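Local coordinates for protein transcription regulator (Lactobacillus plantarum WCFS1, PDB 3CLK) that probably regulates transcription as a dimer, its crystallised part having a periplasmic-binding-protein-like fold, as in LacI-type regulators that sense small molecules, at residues D109-N118 and K142-E153; Y168-K178 and A192-Q203. One frame throughout, in Å; residues are numbered along the deposited sequence.

Two pairs of helices, each running in the same general direction and crossing at about 40°, illustrate how glycines let neighbouring helices pack closely on a mostly parallel sheet. Contact 1 and contact 2 share one lobe and lie on opposite faces of its sheet, their centres about 19 Å apart: side chains of contact 1 reach Ile190 of strand 188-191, those of contact 2 Ile189 and Ala191. Both are partly buried. Contact 1 grades from a buried salt bridge to charged groups and waters at its outer edge, and no other subunit touches it. Contact 2 has no salt bridge across it, joins its helix starts through serine and threonine hydroxyls, and meets the second subunit along one flank. Arg143 of contact 1 packs against Tyr168 and Ala192 of contact 2.

Contact 1 (D109-N118 and K142-E153); sequences DEDIGYQATN and KRLAGYKKALKE
Gly113 and Gly146 face one another where helices 109-118 and 142-153 cross at -40°, their axes only 6.2 Å apart. A CB on either glycine would strike the opposing backbone; without them CA-H...O contacts form, such as Gly146 CA to Glu110 O at 3.2 Å. Farther along, the methyl of Ala150 meets Thr117, CB to CB at 3.5 Å. On the buried flank the extended Arg143 gives NE to Asp109 OD1 at 2.7 Å, within the guanidinium plane, and NH2 adds a weak bond to the same oxygen.

The outer side is looser and wetter. Lys149, kinked at chi3 (64°), brings NZ over a face of the Tyr114 ring in a cation-pi contact, 4.7 Å from the centroid. The same NZ forms a salt bridge with Glu110 OE2 at 2.6 Å and gives another bond to a water. Tyr114 OH donates to the syn side of Glu153 OE1 at 2.6 Å. A serine instead of Tyr114 would probably leave Glu153 without its phenol and Lys149 without its aromatic bed.

Inward, Thr117 and Tyr147 rest on Ile190 of strand 188-191, Tyr147 also bonding through OH to Ile128 O, while Ala116 touches strand 234-237 and Leu144 strand 163-164.

Contact 2 (Y168-K178 and A192-Q203); sequences YSYTSGEQAMK and ASDMTAIGILNQ
Helices 170-178 and 194-203, which meet closely at Gly173 and Gly199, belong to successive beta-alpha-beta crossovers, one leading into strand 188-191 and the next leaving it. Their axes approach to 6.4 Å and cross at -39°, a closeness that the glycines permit, since a CB on either would collide with the other helix. Tyr170 is the knob here, set among Met195, Ile198, Gly199 and Asn202. Its chi1 of 172° swings CG away from the backbone N and lays the ring over Gly199, whose CA stands 3.9 Å from the centroid in a CH-pi contact. Ile198 CG2 comes to the ring edge, 3.6 Å from Tyr170 CE1, and the methyl CE of Met195, a selenomethionine, packs on Tyr170 CB.

Both helix starts carry serine N-caps, and hydroxyls join them. Ser193 OG accepts from Thr196 N and donates to Tyr168 O at 2.7 Å, from above the carbonyl plane. Ser169 O is gripped twice, by Thr196 OG1 at 2.8 Å and Ser172 OG at 2.6 Å, reaching it from opposite faces of its plane; Ser169 OG, besides capping Ser172 N, bonds to Asp167. Toward the far end, Gln203 CB lies 3.6 Å from CB of Met177, also a selenomethionine.

Asn202 ND2 gives a straight bond (169°) to Tyr170 OH and another to Ile228 O of the second subunit. Hydroxyls thus fix how the helix starts sit together, while one amide nitrogen ties the helix pair to the dimer partner.

Contact 1 (D109-N118 and K142-E153)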
loop_
_atom_site.group_PDB
_atom_site.type_symbol
_atom_site.label_atom_id
_atom_site.label_comp_id
_atom_site.label_asym_id
_atom_site.label_seq_id
_atom_site.Cartn_x
_atom_site.Cartn_y
_atom_site.Cartn_z
ATOM N N ASP B 109 -6.131 18.184 -11.379
ATOM C CA ASP B 109 -6.526 18.322 -9.983
ATOM C C ASP B 109 -7.738 19.202 -9.765
ATOM O O ASP B 109 -8.607 18.872 -8.963
ATOM C CB ASP B 109 -5.353 18.830 -9.139
ATOM C CG ASP B 109 -4.299 17.766 -8.923
ATOM O OD1 ASP B 109 -4.616 16.739 -8.286
ATOM O OD2 ASP B 109 -3.162 17.944 -9.392
ATOM N N GLU B 110 -7.819 20.323 -10.466
ATOM C CA GLU B 110 -8.981 21.165 -10.274
ATOM C C GLU B 110 -10.238 20.388 -10.657
ATOM O O GLU B 110 -11.243 20.432 -9.946
ATOM C CB GLU B 110 -8.894 22.445 -11.111
ATOM C CG GLU B 110 -10.006 23.421 -10.749
ATOM C CD GLU B 110 -10.002 24.690 -11.577
ATOM O OE1 GLU B 110 -8.918 25.288 -11.756
ATOM O OE2 GLU B 110 -11.089 25.094 -12.031
ATOM N N ASP B 111 -10.183 19.670 -11.776
ATOM C CA ASP B 111 -11.340 18.899 -12.221
ATOM C C ASP B 111 -11.652 17.760 -11.251
ATOM O O ASP B 111 -12.796 17.321 -11.159
ATOM C CB ASP B 111 -11.121 18.351 -13.636
ATOM C CG ASP B 111 -12.413 17.860 -14.274
ATOM O OD1 ASP B 111 -13.409 18.609 -14.255
ATOM O OD2 ASP B 111 -12.436 16.730 -14.798
ATOM N N ILE B 112 -10.643 17.279 -10.523
ATOM C CA ILE B 112 -10.894 16.226 -9.545
ATOM C C ILE B 112 -11.793 16.799 -8.461
ATOM O O ILE B 112 -12.818 16.207 -8.118
ATOM C CB ILE B 112 -9.591 15.703 -8.890
ATOM C CG1 ILE B 112 -8.835 14.809 -9.876
ATOM C CG2 ILE B 112 -9.925 14.935 -7.593
ATOM C CD1 ILE B 112 -7.603 14.138 -9.295
ATOM N N GLY B 113 -11.413 17.960 -7.936
ATOM C CA GLY B 113 -12.197 18.601 -6.894
ATOM C C GLY B 113 -13.581 18.973 -7.392
ATOM O O GLY B 113 -14.574 18.896 -6.654
ATOM N N TYR B 114 -13.630 19.379 -8.657
ATOM C CA TYR B 114 -14.861 19.772 -9.325
ATOM C C TYR B 114 -15.815 18.585 -9.462
ATOM O O TYR B 114 -16.979 18.681 -9.095
ATOM C CB TYR B 114 -14.534 20.330 -10.710
ATOM C CG TYR B 114 -15.709 20.936 -11.449
ATOM C CD1 TYR B 114 -16.305 22.124 -11.013
ATOM C CD2 TYR B 114 -16.191 20.351 -12.616
ATOM C CE1 TYR B 114 -17.349 22.716 -11.737
ATOM C CE2 TYR B 114 -17.225 20.928 -13.342
ATOM C CZ TYR B 114 -17.800 22.111 -12.902
ATOM O OH TYR B 114 -18.814 22.681 -13.644
ATOM N N GLN B 115 -15.318 17.470 -9.987
ATOM C CA GLN B 115 -16.147 16.277 -10.155
ATOM C C GLN B 115 -16.586 15.644 -8.831
ATOM O O GLN B 115 -17.732 15.216 -8.687
ATOM C CB GLN B 115 -15.412 15.240 -11.003
ATOM C CG GLN B 115 -15.425 15.571 -12.490
ATOM C CD GLN B 115 -14.896 14.439 -13.343
ATOM O OE1 GLN B 115 -15.314 13.291 -13.204
ATOM N NE2 GLN B 115 -13.980 14.759 -14.244
ATOM N N ALA B 116 -15.676 15.590 -7.868
ATOM C CA ALA B 116 -15.987 15.015 -6.560
ATOM C C ALA B 116 -17.142 15.767 -5.905
ATOM O O ALA B 116 -18.083 15.169 -5.370
ATOM C CB ALA B 116 -14.742 15.073 -5.655
ATOM N N THR B 117 -17.056 17.090 -5.957
ATOM C CA THR B 117 -18.062 17.947 -5.358
ATOM C C THR B 117 -19.399 17.892 -6.092
ATOM O O THR B 117 -20.453 17.801 -5.460
ATOM C CB THR B 117 -17.554 19.398 -5.294
ATOM O OG1 THR B 117 -16.266 19.417 -4.663
ATOM C CG2 THR B 117 -18.514 20.261 -4.493
ATOM N N ASN B 118 -19.364 17.945 -7.420
ATOM C CA ASN B 118 -20.601 17.886 -8.194
ATOM C C ASN B 118 -21.305 16.550 -8.007
ATOM O O ASN B 118 -22.533 16.477 -8.078
ATOM C CB ASN B 118 -20.324 18.129 -9.681
ATOM C CG ASN B 118 -20.255 19.606 -10.018
ATOM O OD1 ASN B 118 -19.739 19.996 -11.070
ATOM N ND2 ASN B 118 -20.790 20.437 -9.130
ATOM N N LYS B 142 -5.181 23.311 -6.432
ATOM C CA LYS B 142 -6.061 23.060 -7.566
ATOM C C LYS B 142 -7.321 22.283 -7.196
ATOM O O LYS B 142 -8.420 22.651 -7.598
ATOM C CB LYS B 142 -5.293 22.323 -8.667
ATOM C CG LYS B 142 -4.035 23.054 -9.114
ATOM C CD LYS B 142 -4.335 24.486 -9.533
ATOM C CE LYS B 142 -4.793 24.571 -10.975
ATOM N NZ LYS B 142 -3.679 24.288 -11.926
ATOM N N ARG B 143 -7.162 21.213 -6.428
ATOM C CA ARG B 143 -8.310 20.415 -6.020
ATOM C C ARG B 143 -9.296 21.272 -5.235
ATOM O O ARG B 143 -10.501 21.192 -5.451
ATOM C CB ARG B 143 -7.857 19.216 -5.178
ATOM C CG ARG B 143 -7.023 18.226 -5.969
ATOM C CD ARG B 143 -6.664 16.978 -5.166
ATOM N NE ARG B 143 -5.835 16.091 -5.978
ATOM C CZ ARG B 143 -5.423 14.883 -5.604
ATOM N NH1 ARG B 143 -5.768 14.398 -4.419
ATOM N NH2 ARG B 143 -4.654 14.171 -6.417
ATOM N N LEU B 144 -8.781 22.114 -4.345
ATOM C CA LEU B 144 -9.646 22.971 -3.550
ATOM C C LEU B 144 -10.336 24.004 -4.437
ATOM O O LEU B 144 -11.501 24.324 -4.220
ATOM C CB LEU B 144 -8.852 23.683 -2.448
ATOM C CG LEU B 144 -9.712 24.403 -1.399
ATOM C CD1 LEU B 144 -10.439 23.367 -0.539
ATOM C CD2 LEU B 144 -8.844 25.296 -0.522
ATOM N N ALA B 145 -9.621 24.526 -5.432
ATOM C CA ALA B 145 -10.216 25.510 -6.335
ATOM C C ALA B 145 -11.383 24.864 -7.082
ATOM O O ALA B 145 -12.406 25.504 -7.312
ATOM C CB ALA B 145 -9.170 26.032 -7.333
ATOM N N GLY B 146 -11.216 23.596 -7.456
ATOM C CA GLY B 146 -12.261 22.865 -8.155
ATOM C C GLY B 146 -13.485 22.707 -7.271
ATOM O O GLY B 146 -14.622 22.797 -7.740
ATOM N N TYR B 147 -13.241 22.476 -5.984
ATOM C CA TYR B 147 -14.296 22.322 -4.982
ATOM C C TYR B 147 -15.079 23.625 -4.845
ATOM O O TYR B 147 -16.317 23.618 -4.826
ATOM C CB TYR B 147 -13.669 21.943 -3.631
ATOM C CG TYR B 147 -14.509 22.217 -2.394
ATOM C CD1 TYR B 147 -15.528 21.348 -1.997
ATOM C CD2 TYR B 147 -14.242 23.327 -1.589
ATOM C CE1 TYR B 147 -16.257 21.583 -0.811
ATOM C CE2 TYR B 147 -14.952 23.569 -0.426
ATOM C CZ TYR B 147 -15.955 22.696 -0.034
ATOM O OH TYR B 147 -16.622 22.950 1.144
ATOM N N LYS B 148 -14.353 24.741 -4.751
ATOM C CA LYS B 148 -14.982 26.057 -4.604
ATOM C C LYS B 148 -15.738 26.483 -5.859
ATOM O O LYS B 148 -16.720 27.213 -5.775
ATOM C CB LYS B 148 -13.935 27.121 -4.246
ATOM C CG LYS B 148 -13.388 26.996 -2.832
ATOM C CD LYS B 148 -12.393 28.106 -2.504
ATOM C CE LYS B 148 -11.799 27.885 -1.122
ATOM N NZ LYS B 148 -10.849 28.961 -0.717
ATOM N N LYS B 149 -15.269 26.036 -7.017
ATOM C CA LYS B 149 -15.930 26.355 -8.275
ATOM C C LYS B 149 -17.270 25.619 -8.321
ATOM O O LYS B 149 -18.299 26.207 -8.650
ATOM C CB LYS B 149 -15.061 25.924 -9.460
ATOM C CG LYS B 149 -15.708 26.181 -10.823
ATOM C CD LYS B 149 -14.724 26.017 -11.974
ATOM C CE LYS B 149 -14.207 24.588 -12.109
ATOM N NZ LYS B 149 -13.292 24.433 -13.288
ATOM N N ALA B 150 -17.248 24.332 -7.979
ATOM C CA ALA B 150 -18.458 23.515 -7.973
ATOM C C ALA B 150 -19.499 24.143 -7.065
ATOM O O ALA B 150 -20.680 24.209 -7.413
ATOM C CB ALA B 150 -18.140 22.098 -7.507
ATOM N N LEU B 151 -19.057 24.622 -5.908
ATOM C CA LEU B 151 -19.958 25.253 -4.952
ATOM C C LEU B 151 -20.547 26.547 -5.506
ATOM O O LEU B 151 -21.749 26.801 -5.378
ATOM C CB LEU B 151 -19.225 25.549 -3.639
ATOM C CG LEU B 151 -18.767 24.336 -2.820
ATOM C CD1 LEU B 151 -18.339 24.797 -1.431
ATOM C CD2 LEU B 151 -19.900 23.325 -2.705
ATOM N N LYS B 152 -19.699 27.366 -6.122
ATOM C CA LYS B 152 -20.155 28.625 -6.687
ATOM C C LYS B 152 -21.145 28.421 -7.826
ATOM O O LYS B 152 -22.132 29.145 -7.930
ATOM C CB LYS B 152 -18.961 29.451 -7.170
ATOM C CG LYS B 152 -18.165 30.073 -6.032
ATOM C CD LYS B 152 -18.995 31.112 -5.281
ATOM C CE LYS B 152 -18.268 31.641 -4.045
ATOM N NZ LYS B 152 -16.917 32.178 -4.363
ATOM N N GLU B 153 -20.883 27.439 -8.682
ATOM C CA GLU B 153 -21.775 27.159 -9.798
ATOM C C GLU B 153 -23.121 26.621 -9.300
ATOM O O GLU B 153 -24.128 26.668 -10.014
ATOM C CB GLU B 153 -21.118 26.173 -10.760
ATOM C CG GLU B 153 -19.958 26.778 -11.556
ATOM C CD GLU B 153 -19.389 25.822 -12.580
ATOM O OE1 GLU B 153 -20.087 24.856 -12.945
ATOM O OE2 GLU B 153 -18.249 26.039 -13.041
HETATM O O HOH W 1 -12.708 22.003 -13.871
HETATM O O HOH W 2 -22.011 22.797 -9.188
HETATM O O HOH W 3 -21.663 22.691 -12.149
#

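Contact 2 (Y168-K178 and A192-Q203)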
loop_
_atom_site.group_PDB
_atom_site.type_symbol
_atom_site.label_atom_id
_atom_site.label_comp_id
_atom_site.label_asym_id
_atom_site.label_seq_id
_atom_site.Cartn_x
_atom_site.Cartn_y
_atom_site.Cartn_z
ATOM N N TYR B 168 -3.334 14.371 3.616
ATOM C CA TYR B 168 -3.735 13.189 2.855
ATOM C C TYR B 168 -3.615 11.862 3.598
ATOM O O TYR B 168 -3.758 10.807 2.991
ATOM C CB TYR B 168 -2.915 13.069 1.571
ATOM C CG TYR B 168 -3.002 14.260 0.654
ATOM C CD1 TYR B 168 -2.067 15.294 0.729
ATOM C CD2 TYR B 168 -4.022 14.359 -0.290
ATOM C CE1 TYR B 168 -2.149 16.400 -0.122
ATOM C CE2 TYR B 168 -4.113 15.459 -1.136
ATOM C CZ TYR B 168 -3.174 16.476 -1.048
ATOM O OH TYR B 168 -3.273 17.564 -1.894
ATOM N N SER B 169 -3.373 11.900 4.902
ATOM C CA SER B 169 -3.223 10.659 5.652
ATOM C C SER B 169 -4.519 10.184 6.309
ATOM O O SER B 169 -5.529 10.881 6.307
ATOM C CB SER B 169 -2.161 10.834 6.738
ATOM O OG SER B 169 -2.615 11.736 7.735
ATOM N N TYR B 170 -4.472 8.982 6.865
ATOM C CA TYR B 170 -5.614 8.409 7.558
ATOM C C TYR B 170 -5.909 9.262 8.797
ATOM O O TYR B 170 -7.065 9.582 9.085
ATOM C CB TYR B 170 -5.287 6.981 7.983
ATOM C CG TYR B 170 -6.322 6.349 8.877
ATOM C CD1 TYR B 170 -7.447 5.727 8.342
ATOM C CD2 TYR B 170 -6.155 6.336 10.262
ATOM C CE1 TYR B 170 -8.378 5.094 9.163
ATOM C CE2 TYR B 170 -7.085 5.707 11.091
ATOM C CZ TYR B 170 -8.188 5.089 10.532
ATOM O OH TYR B 170 -9.099 4.456 11.348
ATOM N N THR B 171 -4.860 9.641 9.522
ATOM C CA THR B 171 -5.024 10.455 10.722
ATOM C C THR B 171 -5.708 11.796 10.447
ATOM O O THR B 171 -6.559 12.233 11.217
ATOM C CB THR B 171 -3.666 10.718 11.408
ATOM O OG1 THR B 171 -3.117 9.473 11.862
ATOM C CG2 THR B 171 -3.841 11.650 12.605
ATOM N N SER B 172 -5.342 12.450 9.351
ATOM C CA SER B 172 -5.945 13.729 9.027
ATOM C C SER B 172 -7.452 13.565 8.772
ATOM O O SER B 172 -8.236 14.494 8.975
ATOM C CB SER B 172 -5.245 14.351 7.819
ATOM O OG SER B 172 -5.287 13.489 6.701
ATOM N N GLY B 173 -7.847 12.376 8.329
ATOM C CA GLY B 173 -9.253 12.108 8.087
ATOM C C GLY B 173 -9.961 12.037 9.425
ATOM O O GLY B 173 -11.012 12.648 9.624
ATOM N N GLU B 174 -9.385 11.286 10.360
ATOM C CA GLU B 174 -9.978 11.178 11.685
ATOM C C GLU B 174 -10.034 12.543 12.368
ATOM O O GLU B 174 -11.038 12.884 13.012
ATOM C CB GLU B 174 -9.160 10.252 12.581
ATOM C CG GLU B 174 -9.107 8.792 12.181
ATOM C CD GLU B 174 -8.310 7.998 13.202
ATOM O OE1 GLU B 174 -7.169 8.409 13.496
ATOM O OE2 GLU B 174 -8.816 6.985 13.713
ATOM N N GLN B 175 -8.951 13.310 12.242
ATOM C CA GLN B 175 -8.859 14.622 12.883
ATOM C C GLN B 175 -9.853 15.613 12.308
ATOM O O GLN B 175 -10.479 16.373 13.040
ATOM C CB GLN B 175 -7.431 15.191 12.768
ATOM C CG GLN B 175 -6.368 14.362 13.517
ATOM C CD GLN B 175 -6.784 14.047 14.941
ATOM O OE1 GLN B 175 -7.675 13.229 15.167
ATOM N NE2 GLN B 175 -6.146 14.704 15.912
ATOM N N ALA B 176 -9.984 15.616 10.990
ATOM C CA ALA B 176 -10.925 16.511 10.341
ATOM C C ALA B 176 -12.367 16.169 10.741
ATOM O O ALA B 176 -13.179 17.067 10.948
ATOM C CB ALA B 176 -10.762 16.430 8.821
HETATM N N MSE B 177 -12.694 14.882 10.859
HETATM C CA MSE B 177 -14.069 14.513 11.228
HETATM C C MSE B 177 -14.360 14.992 12.662
HETATM O O MSE B 177 -15.483 15.410 12.976
HETATM C CB MSE B 177 -14.279 12.998 11.088
HETATM C CG MSE B 177 -15.720 12.515 11.340
HETATM SE SE MSE B 177 -17.057 13.262 10.110
HETATM C CE MSE B 177 -18.100 14.362 11.333
ATOM N N LYS B 178 -13.346 14.945 13.527
ATOM C CA LYS B 178 -13.499 15.411 14.901
ATOM C C LYS B 178 -13.767 16.911 14.847
ATOM O O LYS B 178 -14.628 17.425 15.566
ATOM C CB LYS B 178 -12.232 15.122 15.715
ATOM C CG LYS B 178 -11.991 13.636 15.958
ATOM C CD LYS B 178 -10.665 13.395 16.657
ATOM C CE LYS B 178 -10.367 11.903 16.804
ATOM N NZ LYS B 178 -9.025 11.718 17.422
ATOM N N ALA B 192 -9.542 13.872 0.807
ATOM C CA ALA B 192 -8.344 14.166 0.027
ATOM C C ALA B 192 -7.693 12.928 -0.571
ATOM O O ALA B 192 -6.963 13.026 -1.548
ATOM C CB ALA B 192 -7.321 14.916 0.908
ATOM N N SER B 193 -7.954 11.766 0.025
ATOM C CA SER B 193 -7.373 10.511 -0.439
ATOM C C SER B 193 -8.169 9.341 0.139
ATOM O O SER B 193 -8.992 9.527 1.041
ATOM C CB SER B 193 -5.912 10.398 0.027
ATOM O OG SER B 193 -5.838 10.073 1.409
ATOM N N ASP B 194 -7.911 8.137 -0.367
ATOM C CA ASP B 194 -8.622 6.965 0.128
ATOM C C ASP B 194 -8.338 6.729 1.610
ATOM O O ASP B 194 -9.246 6.399 2.362
ATOM C CB ASP B 194 -8.248 5.698 -0.654
ATOM C CG ASP B 194 -8.541 5.801 -2.141
ATOM O OD1 ASP B 194 -9.443 6.568 -2.562
ATOM O OD2 ASP B 194 -7.874 5.073 -2.896
HETATM N N MSE B 195 -7.079 6.876 2.033
HETATM C CA MSE B 195 -6.746 6.672 3.443
HETATM C C MSE B 195 -7.427 7.748 4.295
HETATM O O MSE B 195 -7.852 7.489 5.422
HETATM C CB MSE B 195 -5.227 6.729 3.678
HETATM C CG MSE B 195 -4.451 5.555 3.104
HETATM SE SE MSE B 195 -5.133 3.883 3.821
HETATM C CE MSE B 195 -4.858 4.207 5.701
ATOM N N THR B 196 -7.508 8.964 3.770
ATOM C CA THR B 196 -8.164 10.043 4.503
ATOM C C THR B 196 -9.650 9.692 4.640
ATOM O O THR B 196 -10.253 9.867 5.701
ATOM C CB THR B 196 -7.972 11.402 3.773
ATOM O OG1 THR B 196 -6.593 11.793 3.869
ATOM C CG2 THR B 196 -8.846 12.503 4.413
ATOM N N ALA B 197 -10.233 9.157 3.574
ATOM C CA ALA B 197 -11.640 8.776 3.596
ATOM C C ALA B 197 -11.907 7.697 4.640
ATOM O O ALA B 197 -12.946 7.701 5.300
ATOM C CB ALA B 197 -12.059 8.280 2.224
ATOM N N ILE B 198 -10.977 6.769 4.804
ATOM C CA ILE B 198 -11.199 5.720 5.777
ATOM C C ILE B 198 -11.203 6.326 7.180
ATOM O O ILE B 198 -12.012 5.934 8.015
ATOM C CB ILE B 198 -10.143 4.599 5.649
ATOM C CG1 ILE B 198 -10.194 4.000 4.240
ATOM C CG2 ILE B 198 -10.444 3.473 6.645
ATOM C CD1 ILE B 198 -9.204 2.880 4.025
ATOM N N GLY B 199 -10.326 7.301 7.427
ATOM C CA GLY B 199 -10.285 7.946 8.734
ATOM C C GLY B 199 -11.590 8.682 9.012
ATOM O O GLY B 199 -12.139 8.633 10.119
ATOM N N ILE B 200 -12.094 9.378 8.001
ATOM C CA ILE B 200 -13.353 10.103 8.127
ATOM C C ILE B 200 -14.451 9.094 8.437
ATOM O O ILE B 200 -15.260 9.288 9.346
ATOM C CB ILE B 200 -13.726 10.814 6.807
ATOM C CG1 ILE B 200 -12.732 11.939 6.524
ATOM C CG2 ILE B 200 -15.164 11.358 6.881
ATOM C CD1 ILE B 200 -12.868 12.539 5.136
ATOM N N LEU B 201 -14.460 8.013 7.663
ATOM C CA LEU B 201 -15.444 6.944 7.792
ATOM C C LEU B 201 -15.483 6.330 9.181
ATOM O O LEU B 201 -16.563 6.140 9.764
ATOM C CB LEU B 201 -15.143 5.843 6.769
ATOM C CG LEU B 201 -16.227 4.801 6.454
ATOM C CD1 LEU B 201 -15.700 3.788 5.424
ATOM C CD2 LEU B 201 -16.633 4.083 7.710
ATOM N N ASN B 202 -14.310 5.985 9.702
ATOM C CA ASN B 202 -14.236 5.376 11.015
ATOM C C ASN B 202 -14.600 6.362 12.123
ATOM O O ASN B 202 -15.294 5.987 13.066
ATOM C CB ASN B 202 -12.838 4.793 11.265
ATOM C CG ASN B 202 -12.569 3.533 10.443
ATOM O OD1 ASN B 202 -13.496 2.901 9.926
ATOM N ND2 ASN B 202 -11.301 3.156 10.336
ATOM N N GLN B 203 -14.142 7.613 12.020
ATOM C CA GLN B 203 -14.462 8.596 13.053
ATOM C C GLN B 203 -15.949 8.907 13.051
ATOM O O GLN B 203 -16.555 9.061 14.110
ATOM C CB GLN B 203 -13.674 9.899 12.878
ATOM C CG GLN B 203 -13.903 10.891 14.042
ATOM C CD GLN B 203 -13.497 10.309 15.394
ATOM O OE1 GLN B 203 -14.160 10.532 16.413
ATOM N NE2 GLN B 203 -12.404 9.567 15.406
#